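Local structure of beta-galactosidase BgaB (Bifidobacterium adolescentis, 5VYM) at residues 70-75 with 94-99; 76-81 with 115-120; 7-12 with 65-70; 166-171 with 191-196; 147-152 with 174-179. The protein hydrolyses terminal beta-D-galactose from galactosides, especially Gal(beta1-4)Gal-containing oligosaccharides, and the piece described here is its trimerisation domain. One frame throughout, in Å; residues are numbered along the deposited sequence.

How the interactions relate
All five contacts lie in the trimerisation domain. Interactions 1, 2 and 3 form one cluster, with centres about 9 to 14 Å apart. Interaction 3 joins two strands of the parallel sheet and comes before interaction 1 in the chain; they share L70. Helix 74-85 follows, used by interactions 1 and 2, whose segments alternate along the chain. Interactions 4 and 5, with centres about 11 Å apart, use the neighbouring strands 193-200 and 174-180 of the antiparallel sheet, and their segments alternate too. Centres of interactions 3 and 5 are about 37 Å apart. Interactions 2 and 4 touch through Q78 and T169, joining the two halves. Both also meet the second subunit, so the assembly interface draws on both clusters.

Interaction 1 of 5, residues 70-75 with 94-99; sequences LILSAA and YATGLI
L70 and I71 run beside the loop 95-99, and L70 carries the largest share of the contact. The CB of L70 lies 4.1 Å from A95 O. One atom further out, L70 CG is 3.6 Å from A95 O. CG is anti to the carbonyl carbon (chi1 -69°), on the side of the backbone N. From there L70 CD2 reaches both A95 O, at 3.6 Å, and L98 CD1, at 3.9 Å. Outside the two segments, L24 and T19 also touch this side chain.

The backbones are pinned at two points. I99 N donates to L70 O at 2.9 Å, and L98 N adds a weak bond to the same oxygen. I99 O then accepts from L72 N at 2.8 Å, with an N-H...O angle of 163°. These bonds flank I71, which forms a single bridge with I99. I71 CD1 packs on I99 CB at 3.6 Å, the two side chains crossing at a slant. On the next residue, L72 CD1 rests 4.0 Å from G97 CA and also meets the CG2 of T96.

The segment 70-75 leads into helix 74-85, with S73 as its N-cap: S73 OG takes the D76 N-H. The contact ties together the loops that follow strands 63-66 and 89-93, at the C-terminal edge of the parallel sheet in this alpha/beta domain.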
# COMPACT_ATOMS: atom_id res chain seq x y z
N LEU B 70 -16.36 4.72 8.82
CA LEU B 70 -15.51 4.76 10.00
C LEU B 70 -14.89 3.41 10.30
O LEU B 70 -13.72 3.33 10.70
CB LEU B 70 -16.32 5.25 11.20
CG LEU B 70 -16.75 6.72 11.18
CD1 LEU B 70 -18.19 6.85 11.65
CD2 LEU B 70 -15.83 7.55 12.06
N ILE B 71 -15.65 2.33 10.12
CA ILE B 71 -15.19 0.99 10.42
C ILE B 71 -14.67 0.37 9.14
O ILE B 71 -15.42 0.18 8.18
CB ILE B 71 -16.32 0.13 11.03
CG1 ILE B 71 -17.09 0.92 12.08
CG2 ILE B 71 -15.74 -1.15 11.62
CD1 ILE B 71 -16.28 1.27 13.31
N LEU B 72 -13.37 0.05 9.12
CA LEU B 72 -12.74 -0.64 8.00
C LEU B 72 -11.86 -1.75 8.57
O LEU B 72 -10.88 -1.47 9.25
CB LEU B 72 -11.91 0.31 7.14
CG LEU B 72 -12.56 0.85 5.86
CD1 LEU B 72 -11.52 1.56 5.01
CD2 LEU B 72 -13.24 -0.27 5.08
N SER B 73 -12.23 -2.99 8.28
CA SER B 73 -11.39 -4.11 8.67
C SER B 73 -10.12 -4.12 7.82
O SER B 73 -10.01 -3.43 6.80
CB SER B 73 -12.15 -5.43 8.51
OG SER B 73 -12.58 -5.61 7.17
N ALA B 74 -9.14 -4.91 8.26
CA ALA B 74 -7.93 -5.08 7.47
C ALA B 74 -8.25 -5.73 6.12
O ALA B 74 -7.70 -5.34 5.09
CB ALA B 74 -6.90 -5.91 8.24
N ALA B 75 -9.15 -6.72 6.13
CA ALA B 75 -9.49 -7.41 4.89
C ALA B 75 -10.18 -6.48 3.91
O ALA B 75 -9.96 -6.57 2.69
CB ALA B 75 -10.38 -8.62 5.19
N TYR B 94 -12.65 12.01 4.75
CA TYR B 94 -11.75 12.34 5.85
C TYR B 94 -12.01 11.47 7.08
O TYR B 94 -11.10 11.23 7.87
CB TYR B 94 -11.87 13.82 6.21
CG TYR B 94 -13.24 14.24 6.70
CD1 TYR B 94 -14.25 14.56 5.80
CD2 TYR B 94 -13.51 14.33 8.06
CE1 TYR B 94 -15.50 14.95 6.25
CE2 TYR B 94 -14.76 14.72 8.51
CZ TYR B 94 -15.75 15.02 7.60
OH TYR B 94 -17.00 15.41 8.05
N ALA B 95 -13.25 11.00 7.26
CA ALA B 95 -13.61 10.20 8.42
C ALA B 95 -13.70 8.71 8.11
O ALA B 95 -14.36 7.97 8.85
CB ALA B 95 -14.94 10.70 9.01
N THR B 96 -13.04 8.26 7.05
CA THR B 96 -13.08 6.87 6.62
C THR B 96 -11.84 6.14 7.12
O THR B 96 -10.72 6.65 7.00
CB THR B 96 -13.18 6.77 5.10
OG1 THR B 96 -14.48 7.19 4.67
CG2 THR B 96 -12.93 5.34 4.63
N GLY B 97 -12.04 4.95 7.68
CA GLY B 97 -10.93 4.09 8.05
C GLY B 97 -10.27 4.43 9.37
O GLY B 97 -9.04 4.30 9.49
N LEU B 98 -11.04 4.86 10.36
CA LEU B 98 -10.49 5.22 11.66
C LEU B 98 -10.52 4.07 12.66
O LEU B 98 -9.68 4.03 13.57
CB LEU B 98 -11.25 6.41 12.24
CG LEU B 98 -11.43 7.64 11.34
CD1 LEU B 98 -12.09 8.77 12.11
CD2 LEU B 98 -10.09 8.08 10.76
N ILE B 99 -11.45 3.14 12.51
CA ILE B 99 -11.69 2.09 13.49
C ILE B 99 -11.73 0.74 12.77
O ILE B 99 -12.20 0.64 11.63
CB ILE B 99 -12.99 2.34 14.28
CG1 ILE B 99 -13.02 3.77 14.82
CG2 ILE B 99 -13.14 1.37 15.41
CD1 ILE B 99 -14.29 4.12 15.58

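Interaction 2 of 5, residues 76-81 with 115-120; sequences DTQRLA and DGLLRS
The carbonyl O of G116, just before the helix whose L117 packs on T77 and A81, takes two bonds from S120. This is helix-helix packing, in which the first turn of helix 117-122 rests on helix 74-85. S120 N donates to G116 O at 2.8 Å. S120 OG donates to G116 O at 2.9 Å, from above the carbonyl plane. Both bonds close that first turn, with G116 at the N-cap.

L117 carries the contact. Its CG is anti to the backbone N (chi1 -178°). L117 CD2 then lies 3.7 Å from T77 CG2 and 3.6 Å from T77 O. The side chains of T77 and L117 point in opposite senses, each passing the other. Q78 lies across L117, with OE1 near CD2. T77 OG1 bonds to S73 O, one turn back in its own helix.

On the far side of helix 74-85, R79 NH1 forms a salt bridge with D76 OD1. The other helix start meets the second subunit, where D115 OD2 forms a salt bridge with R125 of that chain. L118 adds a looser contact through CB, beside T77 CG2. The other branch of L117 ends the row, with L117 CD1 3.7 Å from A81 CB.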
# COMPACT_ATOMS: atom_id res chain seq x y z
N ASP B 76 -11.01 -5.56 4.41
CA ASP B 76 -11.70 -4.63 3.51
C ASP B 76 -10.74 -3.58 2.98
O ASP B 76 -10.85 -3.16 1.82
CB ASP B 76 -12.88 -3.98 4.23
CG ASP B 76 -14.08 -4.91 4.32
OD1 ASP B 76 -14.16 -5.87 3.53
OD2 ASP B 76 -14.95 -4.68 5.19
N THR B 77 -9.79 -3.12 3.81
CA THR B 77 -8.75 -2.23 3.31
C THR B 77 -7.92 -2.92 2.24
O THR B 77 -7.51 -2.29 1.25
CB THR B 77 -7.86 -1.75 4.46
OG1 THR B 77 -8.68 -1.19 5.49
CG2 THR B 77 -6.88 -0.70 3.98
N GLN B 78 -7.67 -4.22 2.41
CA GLN B 78 -6.95 -4.98 1.39
C GLN B 78 -7.77 -5.09 0.11
O GLN B 78 -7.21 -5.07 -0.99
CB GLN B 78 -6.60 -6.37 1.93
CG GLN B 78 -5.81 -7.24 0.97
CD GLN B 78 -4.44 -6.65 0.65
OE1 GLN B 78 -3.71 -6.25 1.55
NE2 GLN B 78 -4.10 -6.60 -0.63
N ARG B 79 -9.10 -5.22 0.23
CA ARG B 79 -9.94 -5.28 -0.96
C ARG B 79 -9.86 -3.98 -1.76
O ARG B 79 -9.85 -4.01 -3.00
CB ARG B 79 -11.39 -5.58 -0.58
CG ARG B 79 -11.62 -6.98 -0.04
CD ARG B 79 -13.06 -7.14 0.45
NE ARG B 79 -14.02 -6.98 -0.63
CZ ARG B 79 -15.28 -6.60 -0.46
NH1 ARG B 79 -15.73 -6.32 0.76
NH2 ARG B 79 -16.10 -6.49 -1.50
N LEU B 80 -9.80 -2.84 -1.07
CA LEU B 80 -9.63 -1.57 -1.76
C LEU B 80 -8.27 -1.48 -2.44
O LEU B 80 -8.17 -1.00 -3.57
CB LEU B 80 -9.81 -0.41 -0.78
CG LEU B 80 -11.20 -0.20 -0.19
CD1 LEU B 80 -11.15 0.86 0.90
CD2 LEU B 80 -12.19 0.20 -1.27
N ALA B 81 -7.22 -1.94 -1.76
CA ALA B 81 -5.89 -1.90 -2.35
C ALA B 81 -5.80 -2.78 -3.59
O ALA B 81 -5.23 -2.38 -4.61
CB ALA B 81 -4.84 -2.30 -1.32
N ASP B 115 -3.01 -0.43 8.75
CA ASP B 115 -1.67 -0.24 9.30
C ASP B 115 -0.74 0.43 8.28
O ASP B 115 0.39 0.00 8.06
CB ASP B 115 -1.09 -1.57 9.80
CG ASP B 115 0.15 -1.38 10.66
OD1 ASP B 115 0.08 -0.64 11.67
OD2 ASP B 115 1.20 -1.98 10.34
N GLY B 116 -1.25 1.48 7.64
CA GLY B 116 -0.52 2.21 6.63
C GLY B 116 -0.97 1.93 5.21
O GLY B 116 -0.59 2.69 4.31
N LEU B 117 -1.77 0.88 4.99
CA LEU B 117 -2.21 0.55 3.64
C LEU B 117 -3.03 1.69 3.04
O LEU B 117 -2.81 2.08 1.89
CB LEU B 117 -3.00 -0.75 3.66
CG LEU B 117 -3.51 -1.27 2.31
CD1 LEU B 117 -2.39 -1.30 1.30
CD2 LEU B 117 -4.12 -2.65 2.47
N LEU B 118 -3.97 2.23 3.81
CA LEU B 118 -4.78 3.33 3.30
C LEU B 118 -3.93 4.58 3.07
O LEU B 118 -4.11 5.27 2.06
CB LEU B 118 -5.93 3.62 4.26
CG LEU B 118 -7.03 4.56 3.74
CD1 LEU B 118 -7.56 4.07 2.40
CD2 LEU B 118 -8.16 4.67 4.75
N ARG B 119 -3.01 4.87 3.99
CA ARG B 119 -2.09 5.98 3.78
C ARG B 119 -1.27 5.79 2.51
O ARG B 119 -1.07 6.73 1.74
CB ARG B 119 -1.16 6.14 4.98
CG ARG B 119 -1.85 6.58 6.25
CD ARG B 119 -0.85 6.98 7.32
NE ARG B 119 0.01 5.88 7.73
CZ ARG B 119 -0.26 5.06 8.74
NH1 ARG B 119 -1.37 5.21 9.45
NH2 ARG B 119 0.58 4.08 9.06
N SER B 120 -0.78 4.56 2.28
CA SER B 120 0.04 4.30 1.10
C SER B 120 -0.75 4.51 -0.18
O SER B 120 -0.24 5.10 -1.14
CB SER B 120 0.60 2.88 1.16
OG SER B 120 1.44 2.71 2.28

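Interaction 3 of 5, residues 7-12 with 65-70; sequences TAILFS and VLPTVL
V65 slots in beside A8, I9 and L10, and its two backbone polar atoms both find partners there. V65 N donates to A8 O at 2.9 Å. V65 O accepts from L10 N, also at 2.9 Å and almost straight, with an N-H...O angle of 173°. The I9 CA-H points to the same oxygen. I9 itself turns its backbone bonds the other way, to D50 and V52 of the next strand.

After L66 the segment leaves the strand, and side chains and backbone share its polar atoms. T96 OG1 takes the N-H of V69 and donates to L66 O. V69 O accepts the backbone N-H of G97. H31 serves both segments: NE2 accepts from S12 N, and ND1 donates to P67 O. S12 OG bonds to S15 OG.

Apolar atoms fill in between. I9 CG1 sits beside the backbone N (chi1 -58°), which puts CG2 anti to that N. I9 CG2 meets P67 CG at 3.8 Å. L10 and L66 lie alongside each other, with L10 CD1 4.1 Å from L66 CG. Near the strand end S12 CB packs on V69 CG1 at 3.8 Å.

Beyond P67 an inverse gamma turn centred on V69 swings the chain into L70. The two strands are the middle pair of a four-stranded parallel sheet, 50-53, 7-11, 63-66, 89-93, as expected of an alpha/beta fold of the glutaminase I clan.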
# COMPACT_ATOMS: atom_id res chain seq x y z
N THR B 7 -19.79 4.10 -10.92
CA THR B 7 -19.40 4.51 -9.58
C THR B 7 -20.29 3.83 -8.55
O THR B 7 -21.52 3.78 -8.71
CB THR B 7 -19.49 6.03 -9.42
OG1 THR B 7 -18.74 6.66 -10.46
CG2 THR B 7 -18.95 6.46 -8.07
N ALA B 8 -19.68 3.31 -7.50
CA ALA B 8 -20.39 2.70 -6.38
C ALA B 8 -20.03 3.45 -5.10
O ALA B 8 -18.85 3.61 -4.78
CB ALA B 8 -20.05 1.22 -6.23
N ILE B 9 -21.04 3.92 -4.39
CA ILE B 9 -20.86 4.50 -3.06
C ILE B 9 -21.09 3.39 -2.04
O ILE B 9 -22.18 2.83 -1.95
CB ILE B 9 -21.82 5.67 -2.83
CG1 ILE B 9 -21.60 6.75 -3.89
CG2 ILE B 9 -21.64 6.24 -1.43
CD1 ILE B 9 -22.57 7.90 -3.81
N LEU B 10 -20.04 3.06 -1.28
CA LEU B 10 -20.09 1.92 -0.39
C LEU B 10 -20.78 2.27 0.92
O LEU B 10 -20.54 3.34 1.49
CB LEU B 10 -18.69 1.39 -0.12
CG LEU B 10 -17.87 1.01 -1.35
CD1 LEU B 10 -16.62 0.26 -0.93
CD2 LEU B 10 -18.70 0.18 -2.33
N PHE B 11 -21.63 1.37 1.39
CA PHE B 11 -22.36 1.54 2.64
C PHE B 11 -21.91 0.50 3.65
O PHE B 11 -21.93 -0.70 3.36
CB PHE B 11 -23.87 1.44 2.41
CG PHE B 11 -24.67 1.37 3.68
CD1 PHE B 11 -24.74 2.46 4.53
CD2 PHE B 11 -25.35 0.22 4.03
CE1 PHE B 11 -25.47 2.41 5.70
CE2 PHE B 11 -26.09 0.15 5.20
CZ PHE B 11 -26.14 1.25 6.04
N SER B 12 -21.50 0.96 4.83
CA SER B 12 -21.04 0.10 5.92
C SER B 12 -22.03 0.23 7.07
O SER B 12 -22.12 1.28 7.71
CB SER B 12 -19.64 0.49 6.36
OG SER B 12 -19.31 -0.14 7.59
N VAL B 65 -16.46 4.92 -3.78
CA VAL B 65 -16.45 6.06 -2.88
C VAL B 65 -16.78 5.58 -1.48
O VAL B 65 -17.75 4.83 -1.29
CB VAL B 65 -17.44 7.16 -3.33
CG1 VAL B 65 -17.42 8.32 -2.36
CG2 VAL B 65 -17.11 7.63 -4.74
N LEU B 66 -15.99 6.00 -0.49
CA LEU B 66 -16.18 5.63 0.91
C LEU B 66 -16.39 6.90 1.73
O LEU B 66 -15.42 7.50 2.22
CB LEU B 66 -15.00 4.82 1.44
CG LEU B 66 -14.80 3.43 0.84
CD1 LEU B 66 -13.78 3.48 -0.29
CD2 LEU B 66 -14.38 2.44 1.91
N PRO B 67 -17.63 7.34 1.92
CA PRO B 67 -17.88 8.54 2.73
C PRO B 67 -18.18 8.21 4.18
O PRO B 67 -19.21 7.60 4.48
CB PRO B 67 -19.08 9.18 2.03
CG PRO B 67 -19.78 8.02 1.31
CD PRO B 67 -18.88 6.80 1.36
N THR B 68 -17.29 8.62 5.09
CA THR B 68 -17.43 8.37 6.52
C THR B 68 -17.65 6.88 6.78
O THR B 68 -18.56 6.46 7.51
CB THR B 68 -18.56 9.22 7.13
OG1 THR B 68 -18.49 10.54 6.59
CG2 THR B 68 -18.43 9.29 8.65
N VAL B 69 -16.82 6.05 6.15
CA VAL B 69 -16.79 4.61 6.44
C VAL B 69 -15.83 4.45 7.62
O VAL B 69 -14.66 4.10 7.47
CB VAL B 69 -16.39 3.78 5.22
CG1 VAL B 69 -16.39 2.30 5.55
CG2 VAL B 69 -17.35 4.06 4.07
N LEU B 70 -16.36 4.72 8.82
CA LEU B 70 -15.51 4.76 10.00
C LEU B 70 -14.89 3.41 10.30
O LEU B 70 -13.72 3.33 10.70
CB LEU B 70 -16.32 5.25 11.20
CG LEU B 70 -16.75 6.72 11.18
CD1 LEU B 70 -18.19 6.85 11.65
CD2 LEU B 70 -15.83 7.55 12.06

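Interaction 4 of 5, residues 166-171 with 191-196; sequences VNVTGE and GTAAVT
V166 meets A193 and T192. Its CG1 is anti to the backbone N (chi1 173°). V166 CG1 lies 3.7 Å from A193 O and 3.9 Å from A193 CB. V166 O also faces the partner segment, and T192 CG2 comes to 3.9 Å from V166 O. One water links the backbones. The water donates to V166 O at 2.9 Å and accepts from A193 N at the same 2.9 Å.

N167 and V168 form the short strand. They pair antiparallel with a strand of the second subunit, so the sheet runs on across the interface. V168 also turns its CG2 toward the other segment. V168 CG2 is 4.1 Å from A193 CB and 4.1 Å from T196 CG2. The side chains of V168 and T196 pass one another, pointing in opposite senses. Further on, T169 reaches helix 74-85 through a weak bond to Q78.

The partner segment turns a corner at A194 and V195. Both face A177, which makes a classic beta bulge.

V166 and V168 thus pack on the N-terminal end of strand 193-200 and on T192 before it. Methyl groups do most of the touching, and the water supplies the polar link between the two backbones.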
# COMPACT_ATOMS: atom_id res chain seq x y z
N VAL B 166 5.09 -14.41 8.51
CA VAL B 166 4.67 -14.13 7.14
C VAL B 166 3.23 -14.61 6.98
O VAL B 166 2.94 -15.79 7.24
CB VAL B 166 5.57 -14.80 6.09
CG1 VAL B 166 4.98 -14.63 4.70
CG2 VAL B 166 6.97 -14.23 6.14
N ASN B 167 2.34 -13.72 6.55
CA ASN B 167 0.96 -14.08 6.27
C ASN B 167 0.53 -13.42 4.97
O ASN B 167 0.76 -12.22 4.77
CB ASN B 167 0.03 -13.67 7.41
CG ASN B 167 0.26 -14.48 8.67
OD1 ASN B 167 0.94 -14.02 9.60
ND2 ASN B 167 -0.29 -15.68 8.71
N VAL B 168 -0.09 -14.20 4.09
CA VAL B 168 -0.52 -13.71 2.79
C VAL B 168 -1.83 -12.94 2.94
O VAL B 168 -2.77 -13.42 3.59
CB VAL B 168 -0.66 -14.87 1.80
CG1 VAL B 168 -1.18 -14.37 0.46
CG2 VAL B 168 0.67 -15.58 1.62
N THR B 169 -1.90 -11.76 2.34
CA THR B 169 -3.07 -10.89 2.44
C THR B 169 -3.74 -10.58 1.11
O THR B 169 -4.96 -10.42 1.09
CB THR B 169 -2.69 -9.56 3.12
OG1 THR B 169 -1.67 -8.90 2.36
CG2 THR B 169 -2.19 -9.80 4.53
N GLY B 170 -2.99 -10.50 0.02
CA GLY B 170 -3.58 -10.13 -1.25
C GLY B 170 -4.48 -11.22 -1.80
O GLY B 170 -4.20 -12.41 -1.68
N GLU B 171 -5.60 -10.80 -2.41
CA GLU B 171 -6.53 -11.76 -2.99
C GLU B 171 -5.87 -12.59 -4.08
O GLU B 171 -6.14 -13.79 -4.20
CB GLU B 171 -7.75 -11.03 -3.56
CG GLU B 171 -8.50 -10.17 -2.56
CD GLU B 171 -9.56 -9.31 -3.23
OE1 GLU B 171 -9.85 -9.55 -4.43
OE2 GLU B 171 -10.09 -8.40 -2.57
N GLY B 191 3.53 -25.01 6.83
CA GLY B 191 2.49 -24.31 6.11
C GLY B 191 2.74 -22.82 5.94
O GLY B 191 2.04 -22.18 5.15
N THR B 192 3.72 -22.26 6.65
CA THR B 192 4.01 -20.84 6.54
C THR B 192 4.61 -20.52 5.18
O THR B 192 5.42 -21.28 4.64
CB THR B 192 4.97 -20.41 7.65
OG1 THR B 192 4.40 -20.73 8.93
CG2 THR B 192 5.25 -18.91 7.59
N ALA B 193 4.20 -19.39 4.61
CA ALA B 193 4.66 -19.00 3.28
C ALA B 193 6.15 -18.69 3.30
O ALA B 193 6.63 -17.91 4.13
CB ALA B 193 3.87 -17.79 2.79
N ALA B 194 6.89 -19.30 2.37
CA ALA B 194 8.31 -19.05 2.19
C ALA B 194 8.63 -18.26 0.94
O ALA B 194 9.50 -17.39 0.96
CB ALA B 194 9.08 -20.37 2.17
N VAL B 195 7.95 -18.55 -0.17
CA VAL B 195 8.11 -17.83 -1.43
C VAL B 195 6.73 -17.52 -1.99
O VAL B 195 5.92 -18.44 -2.18
CB VAL B 195 8.94 -18.62 -2.46
CG1 VAL B 195 9.02 -17.86 -3.77
CG2 VAL B 195 10.33 -18.92 -1.92
N THR B 196 6.46 -16.24 -2.25
CA THR B 196 5.18 -15.80 -2.78
C THR B 196 5.41 -14.82 -3.91
O THR B 196 6.48 -14.21 -4.02
CB THR B 196 4.31 -15.12 -1.71
OG1 THR B 196 4.90 -13.87 -1.34
CG2 THR B 196 4.16 -16.00 -0.48
O HOH W 1 2.02 -18.25 6.08

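Interaction 5 of 5, residues 147-152 with 174-179; sequences SADDSA and QVLATY
This contact lies beside a classic beta bulge in the antiparallel sheet, at the end of strand 143-147. L176 and A177 of strand 174-180 both face V195 on the neighbouring strand. On their other side lie S147 and A148.

S147 and A177 form an antiparallel, non-hydrogen-bonded pair with CA atoms 4.2 Å apart. The S147 CA-H points to L176 O, with S147 CA 3.4 Å from L176 O. The next residue makes the direct bond: A148 N donates to L176 O at 3.0 Å. It comes from above the carbonyl plane, 62° out of it, with a C=O...N angle of only 111°.

A148 CB makes the main apolar contact. A148 CB sits 3.5 Å from V175 O and 3.8 Å from V175 CG1. T178 CG2 is a looser neighbour.

D149 follows. Its CG lies between the backbone N and the carbonyl carbon (chi1 54°), the crowded position, and this sets CG nearer to L176 than CB is. D149 OD2 passes 4.1 Å from L176 CD2, the two side chains crossing at a slant. D149 OD2 is held by the hydroxyl of Y224. S147 is held from the loop side, where its OG bonds to L154 N and its backbone N bonds to D155 OD1.

The chain leaves the sheet after S147 and turns through the loop that leads to strand 158-163. Strand 143-147 thus ends against a bulged central strand of the five-stranded antiparallel sheet.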
# COMPACT_ATOMS: atom_id res chain seq x y z
N SER B 147 7.20 -27.07 -2.35
CA SER B 147 6.54 -26.24 -3.34
C SER B 147 5.03 -26.28 -3.13
O SER B 147 4.43 -27.37 -3.09
CB SER B 147 6.90 -26.71 -4.75
OG SER B 147 8.26 -26.43 -5.04
N ALA B 148 4.41 -25.11 -3.00
CA ALA B 148 2.97 -25.04 -2.82
C ALA B 148 2.21 -25.22 -4.13
O ALA B 148 1.00 -25.47 -4.10
CB ALA B 148 2.58 -23.71 -2.18
N ASP B 149 2.89 -25.11 -5.27
CA ASP B 149 2.28 -25.37 -6.56
C ASP B 149 2.51 -26.84 -6.92
O ASP B 149 2.78 -27.67 -6.05
CB ASP B 149 2.84 -24.40 -7.61
CG ASP B 149 4.36 -24.40 -7.67
OD1 ASP B 149 4.99 -25.21 -6.97
OD2 ASP B 149 4.92 -23.58 -8.43
N ASP B 150 2.41 -27.19 -8.20
CA ASP B 150 2.66 -28.55 -8.66
C ASP B 150 3.98 -28.68 -9.41
O ASP B 150 4.25 -29.74 -9.98
CB ASP B 150 1.50 -29.02 -9.55
CG ASP B 150 0.21 -29.22 -8.77
OD1 ASP B 150 0.29 -29.51 -7.56
OD2 ASP B 150 -0.88 -29.08 -9.37
N SER B 151 4.80 -27.63 -9.42
CA SER B 151 6.07 -27.69 -10.12
C SER B 151 7.08 -28.57 -9.39
O SER B 151 7.97 -29.14 -10.03
CB SER B 151 6.64 -26.29 -10.31
OG SER B 151 6.90 -25.67 -9.06
N ALA B 152 6.95 -28.69 -8.07
CA ALA B 152 7.88 -29.47 -7.25
C ALA B 152 9.32 -29.00 -7.44
O ALA B 152 10.26 -29.79 -7.35
CB ALA B 152 7.76 -30.97 -7.55
N GLN B 174 -0.04 -15.44 -4.73
CA GLN B 174 0.13 -16.87 -4.89
C GLN B 174 1.34 -17.34 -4.09
O GLN B 174 2.42 -16.75 -4.18
CB GLN B 174 0.31 -17.24 -6.37
CG GLN B 174 0.62 -18.70 -6.62
CD GLN B 174 0.85 -19.00 -8.08
OE1 GLN B 174 0.87 -18.09 -8.92
NE2 GLN B 174 1.04 -20.27 -8.41
N VAL B 175 1.15 -18.39 -3.30
CA VAL B 175 2.25 -19.00 -2.56
C VAL B 175 2.95 -20.00 -3.47
O VAL B 175 2.31 -20.85 -4.10
CB VAL B 175 1.74 -19.68 -1.28
CG1 VAL B 175 2.90 -20.33 -0.53
CG2 VAL B 175 1.03 -18.68 -0.40
N LEU B 176 4.28 -19.89 -3.55
CA LEU B 176 5.07 -20.79 -4.38
C LEU B 176 5.80 -21.85 -3.57
O LEU B 176 6.08 -22.93 -4.10
CB LEU B 176 6.09 -20.00 -5.20
CG LEU B 176 5.50 -19.02 -6.22
CD1 LEU B 176 6.60 -18.30 -6.98
CD2 LEU B 176 4.56 -19.74 -7.18
N ALA B 177 6.11 -21.58 -2.30
CA ALA B 177 6.79 -22.54 -1.45
C ALA B 177 6.40 -22.28 -0.00
O ALA B 177 6.17 -21.14 0.40
CB ALA B 177 8.31 -22.47 -1.62
N THR B 178 6.34 -23.37 0.77
CA THR B 178 6.06 -23.31 2.19
C THR B 178 7.10 -24.12 2.94
O THR B 178 7.77 -24.98 2.37
CB THR B 178 4.66 -23.84 2.53
OG1 THR B 178 4.49 -25.14 1.95
CG2 THR B 178 3.58 -22.90 2.01
N TYR B 179 7.23 -23.83 4.23
CA TYR B 179 8.08 -24.64 5.10
C TYR B 179 7.32 -25.90 5.50
O TYR B 179 6.16 -25.83 5.93
CB TYR B 179 8.50 -23.84 6.33
CG TYR B 179 9.17 -22.53 6.01
CD1 TYR B 179 10.43 -22.50 5.42
CD2 TYR B 179 8.56 -21.32 6.32
CE1 TYR B 179 11.05 -21.30 5.12
CE2 TYR B 179 9.18 -20.12 6.03
CZ TYR B 179 10.42 -20.11 5.43
OH TYR B 179 11.04 -18.92 5.15